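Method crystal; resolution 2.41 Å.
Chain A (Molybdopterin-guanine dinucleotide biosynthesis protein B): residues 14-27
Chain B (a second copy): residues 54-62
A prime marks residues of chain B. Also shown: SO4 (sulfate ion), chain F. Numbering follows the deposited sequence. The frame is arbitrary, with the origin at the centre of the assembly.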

ATOM      1  N   LYS A  14       1.262  -1.177 -23.415  1.00 35.75           N
ATOM      2  CA  LYS A  14       2.204  -1.126 -22.254  1.00 39.68           C
ATOM      3  C   LYS A  14       1.920  -2.245 -21.229  1.00 38.20           C
ATOM      4  O   LYS A  14       2.833  -2.866 -20.733  1.00 37.75           O
ATOM      5  N   THR A  15       0.654  -2.459 -20.876  1.00 35.73           N
ATOM      6  CA  THR A  15       0.313  -3.493 -19.879  1.00 36.03           C
ATOM      7  C   THR A  15       0.728  -4.895 -20.332  1.00 34.51           C
ATOM      8  O   THR A  15       1.309  -5.690 -19.576  1.00 34.73           O
ATOM      9  N   THR A  16       0.478  -5.196 -21.583  1.00 33.69           N
ATOM     10  CA  THR A  16       0.879  -6.465 -22.123  1.00 35.95           C
ATOM     11  C   THR A  16       2.366  -6.614 -22.084  1.00 32.14           C
ATOM     12  O   THR A  16       2.871  -7.535 -21.527  1.00 30.49           O
ATOM     13  N   PHE A  17       3.084  -5.698 -22.669  1.00 31.07           N
ATOM     14  CA  PHE A  17       4.534  -5.693 -22.449  1.00 31.65           C
ATOM     15  C   PHE A  17       4.979  -5.916 -20.990  1.00 28.74           C
ATOM     16  O   PHE A  17       5.808  -6.781 -20.719  1.00 27.32           O
ATOM     17  N   ILE A  18       4.423  -5.152 -20.061  1.00 28.74           N
ATOM     18  CA  ILE A  18       4.768  -5.300 -18.670  1.00 31.32           C
ATOM     19  C   ILE A  18       4.440  -6.667 -18.124  1.00 34.59           C
ATOM     20  O   ILE A  18       5.196  -7.219 -17.319  1.00 35.18           O
ATOM     21  N   GLU A  19       3.318  -7.225 -18.553  1.00 40.83           N
ATOM     22  CA  GLU A  19       2.887  -8.550 -18.080  1.00 40.25           C
ATOM     23  C   GLU A  19       3.876  -9.621 -18.471  1.00 36.56           C
ATOM     24  O   GLU A  19       4.193 -10.498 -17.673  1.00 36.81           O
ATOM     25  N   ARG A  20       4.303  -9.601 -19.727  1.00 35.54           N
ATOM     26  CA  ARG A  20       5.312 -10.523 -20.207  1.00 41.71           C
ATOM     27  C   ARG A  20       6.598 -10.427 -19.396  1.00 40.77           C
ATOM     28  O   ARG A  20       7.139 -11.433 -18.939  1.00 52.42           O
ATOM     29  N   ILE A  21       7.045  -9.227 -19.131  1.00 36.65           N
ATOM     30  CA  ILE A  21       8.233  -9.052 -18.297  1.00 32.45           C
ATOM     31  C   ILE A  21       8.057  -9.595 -16.892  1.00 32.62           C
ATOM     32  O   ILE A  21       8.977 -10.216 -16.326  1.00 29.02           O
ATOM     33  N   LEU A  22       6.942  -9.260 -16.260  1.00 30.74           N
ATOM     34  CA  LEU A  22       6.715  -9.754 -14.902  1.00 32.88           C
ATOM     35  C   LEU A  22       6.614 -11.298 -14.831  1.00 36.74           C
ATOM     36  O   LEU A  22       7.224 -11.912 -13.932  1.00 36.95           O
ATOM     37  N   GLU A  23       5.911 -11.913 -15.790  1.00 39.44           N
ATOM     38  CA  GLU A  23       5.758 -13.393 -15.851  1.00 46.04           C
ATOM     39  C   GLU A  23       7.134 -14.046 -15.943  1.00 48.89           C
ATOM     40  O   GLU A  23       7.513 -14.892 -15.125  1.00 47.55           O
ATOM     41  N   LYS A  24       7.906 -13.588 -16.910  1.00 48.76           N
ATOM     42  CA  LYS A  24       9.277 -14.024 -17.044  1.00 51.39           C
ATOM     43  C   LYS A  24      10.193 -13.732 -15.820  1.00 44.68           C
ATOM     44  O   LYS A  24      11.075 -14.530 -15.530  1.00 44.37           O
ATOM     45  N   ALA A  25       9.962 -12.657 -15.073  1.00 42.95           N
ATOM     46  CA  ALA A  25      10.752 -12.420 -13.828  1.00 46.72           C
ATOM     47  C   ALA A  25      10.411 -13.394 -12.619  1.00 46.48           C
ATOM     48  O   ALA A  25      11.308 -13.776 -11.830  1.00 41.42           O
ATOM     49  N   SER A  26       9.135 -13.742 -12.457  1.00 46.35           N
ATOM     50  CA  SER A  26       8.741 -14.784 -11.490  1.00 55.28           C
ATOM     51  C   SER A  26       9.556 -16.076 -11.740  1.00 59.54           C
ATOM     52  O   SER A  26      10.413 -16.436 -10.934  1.00 60.22           O
ATOM     53  N   GLU A  27       9.343 -16.707 -12.897  1.00 61.85           N
ATOM     54  CA  GLU A  27      10.106 -17.892 -13.304  1.00 64.47           C
ATOM     55  C   GLU A  27      11.599 -17.822 -13.020  1.00 69.33           C
ATOM     56  O   GLU A  27      12.208 -18.850 -12.758  1.00 82.42           O
TER
ATOM     57  N   ASP B  54      -5.433  -6.347 -11.247  1.00 62.44           N
ATOM     58  CA  ASP B  54      -4.848  -7.564 -10.691  1.00 57.77           C
ATOM     59  C   ASP B  54      -3.821  -8.210 -11.646  1.00 51.02           C
ATOM     60  O   ASP B  54      -3.141  -9.197 -11.309  1.00 50.48           O
ATOM     61  N   ARG B  55      -3.665  -7.592 -12.801  1.00 45.64           N
ATOM     62  CA  ARG B  55      -2.906  -8.131 -13.910  1.00 46.74           C
ATOM     63  C   ARG B  55      -1.425  -8.310 -13.538  1.00 42.26           C
ATOM     64  O   ARG B  55      -0.835  -9.399 -13.729  1.00 39.52           O
ATOM     65  N   TYR B  56      -0.835  -7.247 -12.999  1.00 37.37           N
ATOM     66  CA  TYR B  56       0.575  -7.228 -12.675  1.00 35.28           C
ATOM     67  C   TYR B  56       0.772  -8.149 -11.479  1.00 37.35           C
ATOM     68  O   TYR B  56       1.767  -8.906 -11.387  1.00 32.38           O
ATOM     69  N   GLN B  57      -0.195  -8.101 -10.573  1.00 37.48           N
ATOM     70  CA  GLN B  57      -0.217  -9.007  -9.426  1.00 47.00           C
ATOM     71  C   GLN B  57      -0.316 -10.464  -9.872  1.00 44.96           C
ATOM     72  O   GLN B  57       0.350 -11.318  -9.319  1.00 43.79           O
ATOM     73  N   ALA B  58      -1.115 -10.727 -10.908  1.00 48.06           N
ATOM     74  CA  ALA B  58      -1.319 -12.095 -11.431  1.00 49.45           C
ATOM     75  C   ALA B  58      -0.103 -12.639 -12.199  1.00 52.50           C
ATOM     76  O   ALA B  58       0.215 -13.844 -12.130  1.00 50.66           O
ATOM     77  N   ALA B  59       0.545 -11.767 -12.969  1.00 44.88           N
ATOM     78  CA  ALA B  59       1.717 -12.159 -13.720  1.00 39.27           C
ATOM     79  C   ALA B  59       2.904 -12.455 -12.799  1.00 40.46           C
ATOM     80  O   ALA B  59       3.972 -12.824 -13.249  1.00 43.09           O
ATOM     81  N   GLY B  60       2.726 -12.261 -11.509  1.00 46.51           N
ATOM     82  CA  GLY B  60       3.696 -12.730 -10.556  1.00 48.57           C
ATOM     83  C   GLY B  60       4.418 -11.688  -9.717  1.00 50.12           C
ATOM     84  O   GLY B  60       5.229 -12.065  -8.860  1.00 51.41           O
ATOM     85  N   ALA B  61       4.148 -10.397  -9.904  1.00 43.73           N
ATOM     86  CA  ALA B  61       4.820  -9.430  -9.034  1.00 44.69           C
ATOM     87  C   ALA B  61       4.252  -9.472  -7.595  1.00 42.52           C
ATOM     88  O   ALA B  61       3.043  -9.555  -7.391  1.00 49.23           O
ATOM     89  N   ASP B  62       5.161  -9.405  -6.637  1.00 36.13           N
ATOM     90  CA  ASP B  62       4.891  -9.436  -5.175  1.00 37.71           C
ATOM     91  C   ASP B  62       4.512  -8.085  -4.574  1.00 33.17           C
ATOM     92  O   ASP B  62       3.678  -8.025  -3.618  1.00 25.78           O
TER

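What does the first part of the chain A stretch hold? The backbone N atoms of Lys14 and Thr15 face a sulfate ion, probably from the crystallisation liquor: Lys14 N donates to SO4 O4 at 3.0 Å and Thr15 N to SO4 O2 at 3.1 Å. Thr15, an m rotamer pointing toward chain B, adds a hydrogen bond from its OG1 to SO4 O2 at 2.9 Å. Its CG2 lies over one face of the Arg55′ guanidinium, 3.2 Å from Arg55′ NH2, and its OG1 is also 3.4 Å from Tyr56′ OH.

How is the Tyr56′ ring held? Its CA-to-CB bond points sideways, but the side chain is m at chi1, and its end comes nearer to chain A. Ile18 points toward chain B, also m at chi1, and sets CG2 over one face of the ring, 3.2 Å from Tyr56′ CE1. This is a tight apolar contact. The ring's OH is hydrogen-bonded elsewhere in the structure.

Where does charge enter the interface? Glu19 starts sideways, yet its carboxylate reaches the edge of the Arg55′ guanidinium, forming a salt bridge with Glu19 OE1 2.7 Å from Arg55′ NH1. The hydrogen bond within it is weak, because the angle at the hydrogen is only 117°.

What fills the far half of the contact? Leu22, chi1 m and chi2 t, points inward: its CD1 lies 3.7 Å from Tyr56′ CB and 4.1 Å from Ala61′ CB, while its CB sits 4.0 Å from Ala59′ CB. The backbones run close here, with Glu23 CA 4.7 Å from Ala59′ CA, and Glu23 CA makes a CA-H...O contact with Ala59′ O at 3.2 Å. Ser26, an m rotamer directed toward chain B, places OG 3.2 Å from Gly60′ CA. A CB on Gly60′ would clash with that oxygen, and the positive phi of its Schellman turn independently calls for glycine.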

ATOM      1  CB  LYS A  14       2.139   0.224 -21.542  1.00 39.90           C
ATOM      2  CG  LYS A  14       2.801   1.370 -22.271  1.00 37.70           C
ATOM      3  CD  LYS A  14       2.604   2.669 -21.505  1.00 33.79           C
ATOM      4  CE  LYS A  14       1.170   3.114 -21.599  1.00 33.24           C
ATOM      5  NZ  LYS A  14       0.775   3.723 -20.335  1.00 36.93           N
ATOM      6  CB  THR A  15      -1.182  -3.434 -19.589  1.00 45.09           C
ATOM      7  OG1 THR A  15      -1.535  -2.058 -19.276  1.00 45.77           O
ATOM      8  CG2 THR A  15      -1.564  -4.355 -18.440  1.00 44.30           C
ATOM      9  CB  THR A  16       0.345  -6.652 -23.549  1.00 39.66           C
ATOM     10  OG1 THR A  16      -0.951  -7.220 -23.462  1.00 43.49           O
ATOM     11  CG2 THR A  16       1.188  -7.589 -24.331  1.00 42.55           C
ATOM     12  CB  PHE A  17       5.153  -4.414 -22.974  1.00 29.33           C
ATOM     13  CG  PHE A  17       6.601  -4.506 -23.146  1.00 32.43           C
ATOM     14  CD1 PHE A  17       7.146  -5.532 -23.867  1.00 32.01           C
ATOM     15  CD2 PHE A  17       7.463  -3.544 -22.555  1.00 35.27           C
ATOM     16  CE1 PHE A  17       8.520  -5.622 -24.018  1.00 34.68           C
ATOM     17  CE2 PHE A  17       8.810  -3.596 -22.753  1.00 31.74           C
ATOM     18  CZ  PHE A  17       9.350  -4.635 -23.467  1.00 34.78           C
ATOM     19  CB  ILE A  18       4.164  -4.163 -17.832  1.00 34.57           C
ATOM     20  CG1 ILE A  18       5.067  -2.904 -17.933  1.00 34.07           C
ATOM     21  CG2 ILE A  18       4.041  -4.530 -16.353  1.00 37.31           C
ATOM     22  CD1 ILE A  18       4.273  -1.633 -18.201  1.00 32.70           C
ATOM     23  CB  GLU A  19       1.528  -8.929 -18.694  1.00 48.48           C
ATOM     24  CG  GLU A  19       0.314  -8.645 -17.838  1.00 55.09           C
ATOM     25  CD  GLU A  19      -0.880  -9.492 -18.296  1.00 68.86           C
ATOM     26  OE1 GLU A  19      -1.193  -9.421 -19.515  1.00 70.96           O
ATOM     27  OE2 GLU A  19      -1.486 -10.249 -17.464  1.00 59.24           O
ATOM     28  CB  ARG A  20       5.604 -10.319 -21.697  1.00 46.34           C
ATOM     29  CG  ARG A  20       4.466 -10.727 -22.620  1.00 61.04           C
ATOM     30  CD  ARG A  20       4.780 -10.468 -24.104  1.00 71.22           C
ATOM     31  NE  ARG A  20       3.603 -10.696 -24.957  1.00 81.47           N
ATOM     32  CZ  ARG A  20       3.552 -10.436 -26.258  1.00 87.44           C
ATOM     33  NH1 ARG A  20       4.614  -9.952 -26.878  1.00 98.05           N
ATOM     34  NH2 ARG A  20       2.431 -10.657 -26.943  1.00 86.52           N
ATOM     35  CB  ILE A  21       8.576  -7.573 -18.133  1.00 32.00           C
ATOM     36  CG1 ILE A  21       8.878  -6.942 -19.491  1.00 31.96           C
ATOM     37  CG2 ILE A  21       9.743  -7.419 -17.177  1.00 30.49           C
ATOM     38  CD1 ILE A  21       8.865  -5.435 -19.448  1.00 34.89           C
ATOM     39  CB  LEU A  22       5.503  -9.116 -14.286  1.00 32.14           C
ATOM     40  CG  LEU A  22       5.625  -7.628 -14.061  1.00 34.67           C
ATOM     41  CD1 LEU A  22       4.319  -7.042 -13.543  1.00 32.07           C
ATOM     42  CD2 LEU A  22       6.776  -7.335 -13.094  1.00 37.54           C
ATOM     43  CB  GLU A  23       4.880 -13.814 -17.053  1.00 52.27           C
ATOM     44  CG  GLU A  23       3.388 -13.478 -16.861  1.00 58.62           C
ATOM     45  CD  GLU A  23       2.536 -13.471 -18.145  1.00 65.41           C
ATOM     46  OE1 GLU A  23       1.340 -13.845 -18.067  1.00 81.85           O
ATOM     47  OE2 GLU A  23       3.025 -13.067 -19.218  1.00 71.66           O
ATOM     48  CB  LYS A  24       9.879 -13.484 -18.347  1.00 57.34           C
ATOM     49  CG  LYS A  24      11.001 -14.357 -18.876  1.00 63.00           C
ATOM     50  CD  LYS A  24      10.978 -14.517 -20.387  1.00 61.33           C
ATOM     51  CE  LYS A  24      12.147 -15.392 -20.818  1.00 62.35           C
ATOM     52  NZ  LYS A  24      12.414 -15.351 -22.280  1.00 64.47           N
ATOM     53  CB  ALA A  25      10.639 -10.967 -13.378  1.00 44.80           C
ATOM     54  CB  SER A  26       7.238 -15.086 -11.584  1.00 60.91           C
ATOM     55  OG  SER A  26       6.459 -13.904 -11.541  1.00 59.39           O
ATOM     56  CB  GLU A  27       9.893 -18.168 -14.775  1.00 72.22           C
ATOM     57  CG  GLU A  27       8.495 -18.662 -15.071  1.00 86.87           C
ATOM     58  CD  GLU A  27       8.297 -20.077 -14.573  1.00 99.53           C
ATOM     59  OE1 GLU A  27       9.090 -20.964 -14.989  1.00109.74           O
ATOM     60  OE2 GLU A  27       7.350 -20.324 -13.774  1.00 97.47           O
TER
ATOM     61  CB  ASP B  54      -5.976  -8.548 -10.324  1.00 65.22           C
ATOM     62  CG  ASP B  54      -5.663  -9.377  -9.049  1.00 70.59           C
ATOM     63  OD1 ASP B  54      -4.884 -10.372  -9.143  1.00 62.35           O
ATOM     64  OD2 ASP B  54      -6.206  -9.021  -7.963  1.00 63.44           O
ATOM     65  CB  ARG B  55      -3.032  -7.153 -15.088  1.00 50.85           C
ATOM     66  CG  ARG B  55      -2.991  -7.782 -16.461  1.00 56.38           C
ATOM     67  CD  ARG B  55      -4.338  -7.715 -17.152  1.00 56.42           C
ATOM     68  NE  ARG B  55      -4.472  -6.609 -18.092  1.00 49.67           N
ATOM     69  CZ  ARG B  55      -3.862  -6.535 -19.273  1.00 50.24           C
ATOM     70  NH1 ARG B  55      -2.970  -7.450 -19.627  1.00 53.51           N
ATOM     71  NH2 ARG B  55      -4.082  -5.501 -20.075  1.00 46.01           N
ATOM     72  CB  TYR B  56       1.059  -5.765 -12.352  1.00 38.52           C
ATOM     73  CG  TYR B  56       0.963  -4.753 -13.514  1.00 35.86           C
ATOM     74  CD1 TYR B  56       0.968  -5.178 -14.807  1.00 36.32           C
ATOM     75  CD2 TYR B  56       0.901  -3.357 -13.276  1.00 41.09           C
ATOM     76  CE1 TYR B  56       0.874  -4.295 -15.865  1.00 42.47           C
ATOM     77  CE2 TYR B  56       0.836  -2.435 -14.333  1.00 39.33           C
ATOM     78  CZ  TYR B  56       0.798  -2.916 -15.641  1.00 48.33           C
ATOM     79  OH  TYR B  56       0.705  -2.088 -16.772  1.00 46.95           O
ATOM     80  CB  GLN B  57      -1.366  -8.647  -8.469  1.00 52.70           C
ATOM     81  CG  GLN B  57      -1.205  -9.197  -7.061  1.00 66.39           C
ATOM     82  CD  GLN B  57       0.018  -8.644  -6.311  1.00 81.43           C
ATOM     83  OE1 GLN B  57       0.245  -7.429  -6.252  1.00 86.29           O
ATOM     84  NE2 GLN B  57       0.798  -9.540  -5.722  1.00 88.49           N
ATOM     85  CB  ALA B  58      -2.553 -12.127 -12.338  1.00 49.88           C
ATOM     86  CB  ALA B  59       2.075 -11.073 -14.714  1.00 43.77           C
ATOM     87  CB  ALA B  61       4.747  -8.032  -9.603  1.00 42.51           C
ATOM     88  CB  ASP B  62       6.195  -9.892  -4.425  1.00 41.96           C
ATOM     89  CG  ASP B  62       7.490  -9.089  -4.910  1.00 57.22           C
ATOM     90  OD1 ASP B  62       7.433  -8.418  -5.999  1.00 63.37           O
ATOM     91  OD2 ASP B  62       8.551  -9.131  -4.214  1.00 67.90           O
TER
HETATM   92  S   SO4 F 201      -1.795   0.459 -22.806  1.00 45.95           S
HETATM   93  O1  SO4 F 201      -2.900   1.419 -22.539  1.00 46.65           O
HETATM   94  O2  SO4 F 201      -1.429  -0.276 -21.556  1.00 46.18           O
HETATM   95  O3  SO4 F 201      -2.072  -0.464 -23.926  1.00 46.42           O
HETATM   96  O4  SO4 F 201      -0.612   1.224 -23.295  1.00 55.98           O